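Local coordinates for uncharacterized protein ABO_0056 (Alcanivorax borkumensis, PDB 3H35), which is of unknown function, though it belongs to the abortive infection alpha family and so may have a part in bacterial defence against phage, at residues A52-T55 against G56-R60; N103-I106 against A107-N111; T44-V47 against E48-L51; S139-R142 against K143-E147. All coordinates share one frame; numbering follows the deposited sequence.

Contact 1 (A52-T55 against G56-R60); sequences ASLT and GDEAR
Thr-55 and Glu-58 grip one another in a capping box, each side chain answering the other's backbone N-H at the start of helix 56-65. Thr-55 is the N-cap. Its OG1 sits between the backbone N and the carbonyl carbon (chi1 72°), where it faces into the first turn and accepts from Glu-58 N at 3.3 Å in a nearly straight bond. The return bond, from Thr-55 N to Glu-58 OE1, is shorter at 2.8 Å; the donor comes in from above the carboxylate plane, 39° out of it. Threonine suits the place because its short hydroxyl reaches a first-turn N-H while its methyl packs beside the Glu-58 carboxylate. The first helical bond follows, Ala-59 N to Thr-55 O at 2.9 Å. Beside this close-knit polar core, Leu-54 CD1 rests 3.9 Å from Ala-59 CA, a hydrophobic flank against the first turn. Leu-54, Thr-55 and Glu-58 are buried; the looser side is that of Gly-56 and Ala-59, both partly exposed. Glu-58 OE1 also makes a salt bridge to Arg-49 of the second subunit, so the cap belongs to the subunit interface as well. Within the chain, the cap turns the path from helix 42-52 into helix 56-65, and helix 106-115 packs on it through Tyr-109, which touches Thr-55 and Glu-58, and His-112, which touches Leu-54 and Glu-58.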
# COMPACT_ATOMS: atom_id res chain seq x y z
N ALA A 52 10.29 9.36 -11.14
CA ALA A 52 10.60 9.07 -12.55
C ALA A 52 9.83 7.82 -12.96
O ALA A 52 9.48 7.69 -14.14
CB ALA A 52 12.12 8.87 -12.77
N SER A 53 9.52 6.95 -12.00
CA SER A 53 8.76 5.73 -12.30
C SER A 53 7.25 5.98 -12.50
O SER A 53 6.52 5.10 -12.91
CB SER A 53 8.96 4.73 -11.15
OG SER A 53 8.35 5.21 -9.96
N LEU A 54 6.76 7.16 -12.15
CA LEU A 54 5.37 7.49 -12.41
C LEU A 54 5.08 7.47 -13.91
O LEU A 54 5.94 7.82 -14.70
CB LEU A 54 5.06 8.88 -11.85
CG LEU A 54 5.10 9.07 -10.32
CD1 LEU A 54 4.82 10.57 -10.03
CD2 LEU A 54 4.08 8.16 -9.55
N THR A 55 3.88 7.09 -14.34
CA THR A 55 3.51 7.29 -15.73
C THR A 55 3.30 8.83 -15.92
O THR A 55 3.14 9.58 -14.94
CB THR A 55 2.21 6.58 -16.16
OG1 THR A 55 1.10 7.26 -15.55
CG2 THR A 55 2.19 5.07 -15.79
N GLY A 56 3.35 9.29 -17.17
CA GLY A 56 3.15 10.72 -17.47
C GLY A 56 1.85 11.26 -16.82
O GLY A 56 1.83 12.33 -16.22
N ASP A 57 0.77 10.49 -16.91
CA ASP A 57 -0.50 10.93 -16.34
C ASP A 57 -0.36 11.09 -14.84
O ASP A 57 -0.77 12.11 -14.31
CB ASP A 57 -1.67 9.99 -16.70
CG ASP A 57 -2.18 10.20 -18.13
OD1 ASP A 57 -1.72 11.16 -18.75
OD2 ASP A 57 -3.04 9.42 -18.63
N GLU A 58 0.24 10.11 -14.16
CA GLU A 58 0.46 10.19 -12.71
C GLU A 58 1.31 11.40 -12.33
O GLU A 58 1.03 12.07 -11.32
CB GLU A 58 1.13 8.90 -12.18
CG GLU A 58 0.19 7.70 -12.15
CD GLU A 58 0.90 6.36 -12.07
OE1 GLU A 58 2.14 6.34 -12.23
OE2 GLU A 58 0.20 5.32 -11.86
N ALA A 59 2.33 11.67 -13.14
CA ALA A 59 3.25 12.76 -12.91
C ALA A 59 2.51 14.11 -13.09
O ALA A 59 2.76 15.07 -12.33
CB ALA A 59 4.44 12.67 -13.88
N ARG A 60 1.64 14.17 -14.11
CA ARG A 60 0.85 15.37 -14.35
C ARG A 60 -0.13 15.64 -13.19
O ARG A 60 -0.33 16.80 -12.78
CB ARG A 60 0.13 15.27 -15.71
CG ARG A 60 1.07 15.40 -16.92
CD ARG A 60 0.33 15.52 -18.21
NE ARG A 60 -0.27 16.84 -18.26
CZ ARG A 60 0.27 17.92 -18.78
NH1 ARG A 60 1.45 17.87 -19.39
NH2 ARG A 60 -0.39 19.08 -18.72

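Contact 2 (N103-I106 against A107-N111); sequences NDFI and ALYLN. With EDO (1,2-ethanediol), chain D.
The carbonyls of Phe-105 and Ile-106 open helix 106-115 with regular i to i+4 bonds, Tyr-109 N to Phe-105 O and Leu-110 N to Ile-106 O, each 2.8 Å. Among the side chains the aromatic pair dominates. Phe-105 CB stands over the face of the Tyr-109 ring, 3.8 Å from its centroid, as a CH-pi contact, and Phe-105 O lies over the ring as well, offset toward the rim. With Tyr-109 CG anti to its carbonyl carbon (chi1 -65°), the ring swings back over the N-cap residue, and its OH comes to the edge of the Phe-105 ring, 3.3 Å from CD2. On another side of the helix Ile-106 and Leu-110 run side by side, CG1 to CD1 4.1 Å, as branched aliphatics suited to a buried surface. Two waters extend the first turn: both donate to Asp-104 O, one accepting from Ala-107 N and the other from Leu-108 N at 3.0 Å. At the far end Asn-111 OD1 takes a hydrogen bond from a 1,2-ethanediol, probably from the crystallisation liquor. Tyrosine thus does two jobs, its ring face packing on Phe-105 while its hydroxyl bonds Asp-57; that bond gives the buried OH a partner and ties this helix start to helix 56-65.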
# COMPACT_ATOMS: atom_id res chain seq x y z
N ASN A 103 -8.24 9.64 -18.91
CA ASN A 103 -8.99 9.89 -17.72
C ASN A 103 -9.69 8.62 -17.24
O ASN A 103 -10.12 8.55 -16.09
CB ASN A 103 -10.01 10.98 -17.95
CG ASN A 103 -10.41 11.66 -16.66
OD1 ASN A 103 -9.59 12.37 -16.05
ND2 ASN A 103 -11.65 11.43 -16.23
N ASP A 104 -9.83 7.65 -18.14
CA ASP A 104 -10.41 6.36 -17.79
C ASP A 104 -9.61 5.61 -16.70
O ASP A 104 -10.16 4.77 -16.03
CB ASP A 104 -10.48 5.45 -19.03
CG ASP A 104 -11.58 5.85 -19.99
OD1 ASP A 104 -12.31 6.85 -19.75
OD2 ASP A 104 -11.70 5.13 -21.01
N PHE A 105 -8.32 5.94 -16.55
CA PHE A 105 -7.47 5.29 -15.56
C PHE A 105 -7.31 6.08 -14.25
O PHE A 105 -6.39 5.81 -13.47
CB PHE A 105 -6.08 5.08 -16.17
CG PHE A 105 -6.08 4.37 -17.50
CD1 PHE A 105 -7.05 3.42 -17.82
CD2 PHE A 105 -5.09 4.65 -18.45
CE1 PHE A 105 -7.05 2.78 -19.07
CE2 PHE A 105 -5.10 4.04 -19.71
CZ PHE A 105 -6.08 3.08 -20.00
N ILE A 106 -8.15 7.09 -14.02
CA ILE A 106 -7.95 7.93 -12.86
C ILE A 106 -7.94 7.11 -11.53
O ILE A 106 -7.06 7.28 -10.67
CB ILE A 106 -8.96 9.09 -12.84
CG1 ILE A 106 -8.67 10.08 -11.71
CG2 ILE A 106 -10.45 8.55 -12.74
CD1 ILE A 106 -7.26 10.74 -11.69
N ALA A 107 -8.87 6.15 -11.40
CA ALA A 107 -8.90 5.34 -10.19
C ALA A 107 -7.61 4.51 -10.02
O ALA A 107 -7.06 4.45 -8.90
CB ALA A 107 -10.18 4.46 -10.13
N LEU A 108 -7.10 3.94 -11.10
CA LEU A 108 -5.80 3.25 -11.06
C LEU A 108 -4.68 4.19 -10.65
O LEU A 108 -3.82 3.84 -9.81
CB LEU A 108 -5.44 2.64 -12.41
CG LEU A 108 -6.10 1.31 -12.76
CD1 LEU A 108 -6.06 1.10 -14.34
CD2 LEU A 108 -5.42 0.16 -11.98
N TYR A 109 -4.69 5.39 -11.24
CA TYR A 109 -3.65 6.36 -10.92
C TYR A 109 -3.70 6.74 -9.46
O TYR A 109 -2.67 6.86 -8.81
CB TYR A 109 -3.83 7.62 -11.75
CG TYR A 109 -3.65 7.46 -13.24
CD1 TYR A 109 -2.86 6.42 -13.78
CD2 TYR A 109 -4.23 8.36 -14.13
CE1 TYR A 109 -2.68 6.28 -15.15
CE2 TYR A 109 -4.05 8.24 -15.54
CZ TYR A 109 -3.27 7.20 -16.04
OH TYR A 109 -3.06 7.09 -17.40
N LEU A 110 -4.90 7.00 -8.95
CA LEU A 110 -5.03 7.38 -7.54
C LEU A 110 -4.63 6.25 -6.61
O LEU A 110 -4.00 6.48 -5.57
CB LEU A 110 -6.42 7.85 -7.23
CG LEU A 110 -6.83 9.19 -7.85
CD1 LEU A 110 -8.36 9.43 -7.71
CD2 LEU A 110 -6.06 10.32 -7.20
N ASN A 111 -4.94 5.01 -6.97
CA ASN A 111 -4.51 3.88 -6.15
C ASN A 111 -2.98 3.87 -6.01
O ASN A 111 -2.47 3.69 -4.93
CB ASN A 111 -4.93 2.55 -6.73
CG ASN A 111 -4.84 1.45 -5.72
OD1 ASN A 111 -5.74 1.31 -4.87
ND2 ASN A 111 -3.75 0.74 -5.72
C1 EDO D . -7.33 4.19 -3.67
O1 EDO D . -7.71 2.88 -4.13
C2 EDO D . -6.43 4.13 -2.46
O2 EDO D . -6.72 5.25 -1.64
O HOH W 1 -11.18 5.22 -13.17
O HOH W 2 -9.02 3.55 -13.34

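Contact 3 (T44-V47 against E48-L51); sequences TMLV and ERHL
Leu-46 and Arg-49 lie side by side on helix 42-52, an alpha-helix that widens into a pi-type turn at 48-51. The four backbone bonds within 44-51 run i to i+4, and Val-47 O, which takes Leu-51 N, is also approached by Ala-52 N in the wider turn. Glu-48 N to Thr-44 O, 2.9 Å, is nearly straight at 167°, whereas Leu-51 N to Val-47 O is more bent. In van der Waals contact, the Leu-46 CD2 methyl meets the Arg-49 guanidinium obliquely, 3.3 Å from NH2. Apolar packing joins helix 166-175, as suits aliphatic Leu-46, Val-47 and Leu-51; His-50 rests there on Leu-171. The polar contacts are carried by Arg-49, whose CG stands anti to the backbone N (chi1 -176°) and whose chain bends at chi3, bringing the guanidinium alongside His-50. Its several N-H groups let NH2 serve His-50 while NH1 makes a salt bridge to Glu-58 of the third subunit and bonds Ser-53 O there. His-50 ND1 is bonded to Gln-116, consistent with NE2 being the acceptor: Arg-49 NH2 donates to it over 3.2 Å in a bent bond, the donor tilted 23° from the imidazole plane.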
# COMPACT_ATOMS: atom_id res chain seq x y z
N THR A 44 18.92 10.88 -5.46
CA THR A 44 18.69 10.57 -6.84
C THR A 44 17.91 9.28 -6.94
O THR A 44 16.93 9.21 -7.68
CB THR A 44 20.02 10.47 -7.62
OG1 THR A 44 20.73 11.70 -7.44
CG2 THR A 44 19.80 10.26 -9.14
N MSE A 45 18.32 8.26 -6.19
CA MSE A 45 17.56 7.02 -6.17
C MSE A 45 16.11 7.24 -5.70
O MSE A 45 15.19 6.66 -6.27
CB MSE A 45 18.23 5.97 -5.29
CG MSE A 45 17.37 4.72 -5.04
SE MSE A 45 17.28 3.43 -6.53
CE MSE A 45 19.06 2.67 -6.34
N LEU A 46 15.90 8.12 -4.72
CA LEU A 46 14.56 8.35 -4.20
C LEU A 46 13.68 8.95 -5.29
O LEU A 46 12.57 8.47 -5.51
CB LEU A 46 14.56 9.23 -2.96
CG LEU A 46 15.05 8.55 -1.67
CD1 LEU A 46 15.37 9.58 -0.60
CD2 LEU A 46 14.08 7.52 -1.16
N VAL A 47 14.19 9.96 -5.99
CA VAL A 47 13.38 10.59 -7.02
C VAL A 47 13.22 9.66 -8.24
O VAL A 47 12.11 9.59 -8.82
CB VAL A 47 13.87 12.01 -7.44
CG1 VAL A 47 14.00 12.95 -6.19
CG2 VAL A 47 15.14 11.92 -8.21
N GLU A 48 14.24 8.89 -8.60
CA GLU A 48 14.05 7.92 -9.70
C GLU A 48 12.94 6.94 -9.38
O GLU A 48 12.07 6.66 -10.20
CB GLU A 48 15.28 7.09 -9.95
CG GLU A 48 16.26 7.75 -10.85
CD GLU A 48 15.58 8.20 -12.15
OE1 GLU A 48 15.09 7.28 -12.89
OE2 GLU A 48 15.50 9.46 -12.35
N ARG A 49 13.05 6.38 -8.19
CA ARG A 49 12.20 5.29 -7.77
C ARG A 49 10.74 5.72 -7.57
O ARG A 49 9.82 4.98 -7.88
CB ARG A 49 12.81 4.78 -6.46
CG ARG A 49 12.21 3.63 -5.87
CD ARG A 49 13.03 3.21 -4.63
NE ARG A 49 12.70 3.96 -3.43
CZ ARG A 49 13.33 3.80 -2.28
NH1 ARG A 49 14.37 2.98 -2.19
NH2 ARG A 49 12.93 4.48 -1.21
N HIS A 50 10.52 6.91 -7.04
CA HIS A 50 9.16 7.33 -6.73
C HIS A 50 8.56 8.31 -7.72
O HIS A 50 7.36 8.34 -7.82
CB HIS A 50 9.08 7.89 -5.32
CG HIS A 50 9.43 6.88 -4.27
ND1 HIS A 50 8.72 5.71 -4.11
CD2 HIS A 50 10.42 6.85 -3.35
CE1 HIS A 50 9.24 5.01 -3.11
NE2 HIS A 50 10.27 5.69 -2.62
N LEU A 51 9.36 9.10 -8.43
CA LEU A 51 8.80 10.13 -9.34
C LEU A 51 9.06 9.76 -10.80
O LEU A 51 8.15 9.81 -11.59
CB LEU A 51 9.37 11.55 -9.07
CG LEU A 51 9.04 12.16 -7.70
CD1 LEU A 51 9.63 13.59 -7.63
CD2 LEU A 51 7.50 12.08 -7.40

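Contact 4 (S139-R142 against K143-E147); sequences SDFR and KAQAE
Two different torsions bring Arg-142 and Gln-145 together: the arginine chain folds at chi2 (-52°), while Gln-145 CG stands anti to its backbone N (chi1 -177°) and the rest of the chain runs extended. Both side chains then point the same way, and NH1 of Arg-142 donates to OE1 of Gln-145 at 2.7 Å in a bent bond. The donor lies in the carbonyl plane on a lone pair of OE1, which sits near the guanidinium edge; guanidinium and amide planes are 32° apart. A water braces the same oxygen, donating both to Gln-145 OE1, 2.8 Å, and to Arg-142 O, so OE1 accepts two bonds. Arg-142 NE meanwhile bonds Glu-136 O. Phe-141, whose CE2 sits 4.1 Å above the guanidinium plane, sends its ring into the sheet, against Leu-74, Leu-76, Ile-157 and Tyr-89. Ala-144, whose short side chain lets the helix come close, packs on Tyr-89 and on Pro-166 of the second subunit. Ser-139, Lys-143 and Ala-146 are exposed, as is Arg-142, though it lies against Ile-157. Backbone bonds such as Gln-145 N to Phe-141 O, 2.8 Å, close the helical turns. The geometry is that of an amphipathic helix laid on an antiparallel sheet, with an i to i+3 polar pair at its margin.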
# COMPACT_ATOMS: atom_id res chain seq x y z
N SER A 139 -20.22 8.10 -15.36
CA SER A 139 -20.70 6.74 -15.61
C SER A 139 -19.69 5.64 -15.20
O SER A 139 -20.10 4.58 -14.78
CB SER A 139 -21.11 6.59 -17.07
OG SER A 139 -19.97 6.77 -17.91
N ASP A 140 -18.39 5.90 -15.33
CA ASP A 140 -17.36 4.92 -14.97
C ASP A 140 -17.31 4.73 -13.46
O ASP A 140 -17.19 3.62 -12.99
CB ASP A 140 -15.97 5.34 -15.43
CG ASP A 140 -15.81 5.32 -16.93
OD1 ASP A 140 -16.27 4.36 -17.60
OD2 ASP A 140 -15.19 6.27 -17.45
N PHE A 141 -17.32 5.83 -12.73
CA PHE A 141 -17.40 5.76 -11.30
C PHE A 141 -18.64 4.95 -10.87
O PHE A 141 -18.55 4.06 -10.00
CB PHE A 141 -17.49 7.17 -10.73
CG PHE A 141 -17.79 7.18 -9.28
CD1 PHE A 141 -16.80 6.87 -8.37
CD2 PHE A 141 -19.06 7.46 -8.83
CE1 PHE A 141 -17.09 6.81 -7.01
CE2 PHE A 141 -19.36 7.42 -7.48
CZ PHE A 141 -18.36 7.08 -6.57
N ARG A 142 -19.78 5.23 -11.51
CA ARG A 142 -21.02 4.60 -11.12
C ARG A 142 -20.95 3.12 -11.38
O ARG A 142 -21.46 2.33 -10.61
CB ARG A 142 -22.22 5.21 -11.86
CG ARG A 142 -22.68 6.57 -11.32
CD ARG A 142 -22.91 6.52 -9.81
NE ARG A 142 -23.31 7.80 -9.21
CZ ARG A 142 -23.65 7.98 -7.93
NH1 ARG A 142 -23.70 6.96 -7.07
NH2 ARG A 142 -23.99 9.18 -7.50
N LYS A 143 -20.32 2.76 -12.49
CA LYS A 143 -20.08 1.36 -12.82
C LYS A 143 -19.22 0.66 -11.74
O LYS A 143 -19.54 -0.44 -11.31
CB LYS A 143 -19.37 1.29 -14.16
CG LYS A 143 -19.31 -0.09 -14.76
CD LYS A 143 -18.38 -0.09 -15.99
CE LYS A 143 -18.40 -1.44 -16.73
NZ LYS A 143 -19.76 -1.68 -17.27
N ALA A 144 -18.14 1.31 -11.33
CA ALA A 144 -17.23 0.74 -10.31
C ALA A 144 -18.00 0.57 -8.99
O ALA A 144 -17.93 -0.48 -8.34
CB ALA A 144 -16.01 1.64 -10.08
N GLN A 145 -18.75 1.59 -8.63
CA GLN A 145 -19.55 1.55 -7.41
C GLN A 145 -20.55 0.38 -7.45
O GLN A 145 -20.64 -0.33 -6.50
CB GLN A 145 -20.30 2.86 -7.20
CG GLN A 145 -21.11 2.92 -5.88
CD GLN A 145 -22.12 4.05 -5.88
OE1 GLN A 145 -22.47 4.59 -6.94
NE2 GLN A 145 -22.60 4.42 -4.69
N ALA A 146 -21.26 0.20 -8.56
CA ALA A 146 -22.21 -0.85 -8.69
C ALA A 146 -21.51 -2.21 -8.60
O ALA A 146 -21.99 -3.09 -7.91
CB ALA A 146 -23.07 -0.69 -9.98
N GLU A 147 -20.34 -2.39 -9.22
CA GLU A 147 -19.64 -3.66 -9.10
C GLU A 147 -19.30 -3.99 -7.65
O GLU A 147 -19.49 -5.12 -7.18
CB GLU A 147 -18.35 -3.65 -9.89
CG GLU A 147 -18.49 -3.55 -11.41
CD GLU A 147 -17.11 -3.53 -12.10
OE1 GLU A 147 -16.15 -4.17 -11.60
OE2 GLU A 147 -16.99 -2.88 -13.16
O HOH W 3 -23.75 3.14 -9.03

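Contact 2 is the most buried and lies nearest the chain's centre, about 8 Å away; contact 1 is also buried, whereas contacts 3 and 4 are partly buried and sit on opposite sides of that centre, about 34 Å apart between centres. Contacts 1 and 2 are both helix starts and meet at Asp-57 and Tyr-109. Contact 3 lies on helix 42-52 and runs straight into contact 1, Ala-52 N lying 3.0 Å from Val-47 O. Contacts 1 and 3 also hold the two ends of the same kind of intersubunit bridge, Glu-58 in the one and Arg-49 in the other. Otherwise chemistry follows place: capping in contact 1, aromatic packing in contact 2, and a surface polar pair beside the sheet in contact 4.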